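Local coordinates for Lpg2148(MvcA) (Legionella pneumophila subsp. pneumophila str. Philadelphia 1, PDB 6K11), which probably acts as a secreted deamidase-like effector that regulates the host ubiquitin-conjugating enzyme UBE2N by removing ubiquitin from it, at residues 117-122 against 334-339. Sequence-based numbering, arbitrary orientation.
Sequences STNLLI and INPELA
Asn119 and Ile334 are joined by one direct backbone hydrogen bond and one water bridge. Ile334 N donates to Asn119 O at 2.8 Å. A water accepts from Asn119 ND2 at 3.0 Å and donates to Ile334 O at 2.7 Å, so the asparagine amide reaches the Ile334 carbonyl through the solvent molecule. The other end of that amide is also held: OD1 takes a hydrogen bond from the backbone N of Gln240, which, with the water on ND2, fixes how the buried amide is turned. These bonds lie where strand 325-333 runs out beside the start of strand 120-129, two antiparallel neighbours in the central sheet; Leu121 still pairs with Thr332 through the backbone. Past the strand, the chain turns into helix 336-351. Asn335 is its N-cap, OD1 accepting from Glu337 N at 3.1 Å with the donor well above the carbonyl plane. Pro336, in the first turn, brings its ring obliquely against the Asn119 amide, CG 3.1 Å from ND2, a tight approach. Apolar contact continues along the strand: Leu121 CB rests 3.8 Å from Ile334 CG1, and Ile334 CD1 lies nearly as close to Leu121 CB. CG1 of Ile334 is anti to the carbonyl carbon (chi1 -85°), which sets this branch beside Leu121. Leu82 of helix 71-83 touches both Leu121 and Ile334, covering the pair, while Tyr237 of strand 228-238 packs on Asn119 and Ile334.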
loop_
_atom_site.group_PDB
_atom_site.type_symbol
_atom_site.label_atom_id
_atom_site.label_comp_id
_atom_site.label_asym_id
_atom_site.label_seq_id
_atom_site.Cartn_x
_atom_site.Cartn_y
_atom_site.Cartn_z
ATOM N N SER A 117 10.951 -29.925 -2.459
ATOM C CA SER A 117 10.884 -29.903 -3.912
ATOM C C SER A 117 10.357 -28.597 -4.492
ATOM O O SER A 117 10.214 -28.499 -5.719
ATOM C CB SER A 117 10.016 -31.067 -4.404
ATOM O OG SER A 117 10.097 -31.204 -5.811
ATOM N N THR A 118 10.067 -27.589 -3.671
ATOM C CA THR A 118 9.404 -26.399 -4.187
ATOM C C THR A 118 9.888 -25.137 -3.475
ATOM O O THR A 118 10.277 -25.166 -2.302
ATOM C CB THR A 118 7.879 -26.533 -4.060
ATOM O OG1 THR A 118 7.241 -25.528 -4.859
ATOM C CG2 THR A 118 7.437 -26.388 -2.619
ATOM N N ASN A 119 9.882 -24.030 -4.219
ATOM C CA ASN A 119 10.164 -22.697 -3.696
ATOM C C ASN A 119 8.952 -21.830 -3.984
ATOM O O ASN A 119 8.558 -21.687 -5.146
ATOM C CB ASN A 119 11.409 -22.087 -4.338
ATOM C CG ASN A 119 12.632 -22.928 -4.123
ATOM O OD1 ASN A 119 13.269 -22.866 -3.076
ATOM N ND2 ASN A 119 12.966 -23.742 -5.120
ATOM N N LEU A 120 8.369 -21.254 -2.936
ATOM C CA LEU A 120 7.079 -20.582 -3.027
ATOM C C LEU A 120 7.217 -19.107 -2.678
ATOM O O LEU A 120 7.910 -18.747 -1.720
ATOM C CB LEU A 120 6.059 -21.224 -2.079
ATOM C CG LEU A 120 5.691 -22.681 -2.370
ATOM C CD1 LEU A 120 4.906 -23.284 -1.212
ATOM C CD2 LEU A 120 4.903 -22.754 -3.663
ATOM N N LEU A 121 6.535 -18.268 -3.447
ATOM C CA LEU A 121 6.411 -16.841 -3.164
ATOM C C LEU A 121 4.934 -16.535 -2.974
ATOM O O LEU A 121 4.113 -16.846 -3.846
ATOM C CB LEU A 121 6.996 -15.988 -4.293
ATOM C CG LEU A 121 6.768 -14.471 -4.181
ATOM C CD1 LEU A 121 7.524 -13.897 -2.990
ATOM C CD2 LEU A 121 7.189 -13.747 -5.450
ATOM N N ILE A 122 4.597 -15.943 -1.837
ATOM C CA ILE A 122 3.236 -15.522 -1.535
ATOM C C ILE A 122 3.227 -14.005 -1.439
ATOM O O ILE A 122 4.084 -13.414 -0.771
ATOM C CB ILE A 122 2.723 -16.148 -0.228
ATOM C CG1 ILE A 122 3.063 -17.640 -0.163
ATOM C CG2 ILE A 122 1.223 -15.887 -0.074
ATOM C CD1 ILE A 122 2.882 -18.213 1.228
ATOM N N ILE A 334 8.659 -20.389 -7.579
ATOM C CA ILE A 334 9.819 -19.593 -7.960
ATOM C C ILE A 334 10.844 -20.535 -8.575
ATOM O O ILE A 334 11.043 -21.649 -8.079
ATOM C CB ILE A 334 10.411 -18.865 -6.725
ATOM C CG1 ILE A 334 9.706 -17.527 -6.436
ATOM C CG2 ILE A 334 11.929 -18.709 -6.802
ATOM C CD1 ILE A 334 8.877 -16.992 -7.533
ATOM N N ASN A 335 11.499 -20.093 -9.648
ATOM C CA ASN A 335 12.665 -20.799 -10.165
ATOM C C ASN A 335 13.923 -20.177 -9.573
ATOM O O ASN A 335 14.297 -19.068 -9.978
ATOM C CB ASN A 335 12.699 -20.731 -11.693
ATOM C CG ASN A 335 13.944 -21.387 -12.285
ATOM O OD1 ASN A 335 14.785 -21.940 -11.569
ATOM N ND2 ASN A 335 14.057 -21.339 -13.600
ATOM N N PRO A 336 14.610 -20.843 -8.640
ATOM C CA PRO A 336 15.760 -20.200 -7.984
ATOM C C PRO A 336 16.888 -19.840 -8.924
ATOM O O PRO A 336 17.599 -18.863 -8.657
ATOM C CB PRO A 336 16.213 -21.248 -6.957
ATOM C CG PRO A 336 15.031 -22.088 -6.720
ATOM C CD PRO A 336 14.306 -22.155 -8.044
ATOM N N GLU A 337 17.095 -20.597 -10.010
ATOM C CA GLU A 337 18.182 -20.269 -10.933
ATOM C C GLU A 337 17.936 -18.932 -11.599
ATOM O O GLU A 337 18.866 -18.139 -11.782
ATOM C CB GLU A 337 18.350 -21.357 -11.999
ATOM C CG GLU A 337 18.593 -22.765 -11.470
ATOM C CD GLU A 337 19.730 -22.902 -10.451
ATOM O OE1 GLU A 337 19.808 -24.008 -9.845
ATOM O OE2 GLU A 337 20.563 -21.975 -10.279
ATOM N N LEU A 338 16.691 -18.686 -12.001
ATOM C CA LEU A 338 16.339 -17.419 -12.627
ATOM C C LEU A 338 16.443 -16.264 -11.630
ATOM O O LEU A 338 16.973 -15.199 -11.966
ATOM C CB LEU A 338 14.928 -17.507 -13.207
ATOM C CG LEU A 338 14.320 -16.241 -13.801
ATOM C CD1 LEU A 338 15.268 -15.603 -14.818
ATOM C CD2 LEU A 338 12.993 -16.581 -14.447
ATOM N N ALA A 339 15.942 -16.461 -10.403
ATOM C CA ALA A 339 16.017 -15.415 -9.378
ATOM C C ALA A 339 17.468 -15.045 -9.065
ATOM O O ALA A 339 17.813 -13.860 -8.983
ATOM C CB ALA A 339 15.286 -15.867 -8.109
HETATM O O HOH W 1 11.006 -24.268 -7.324
#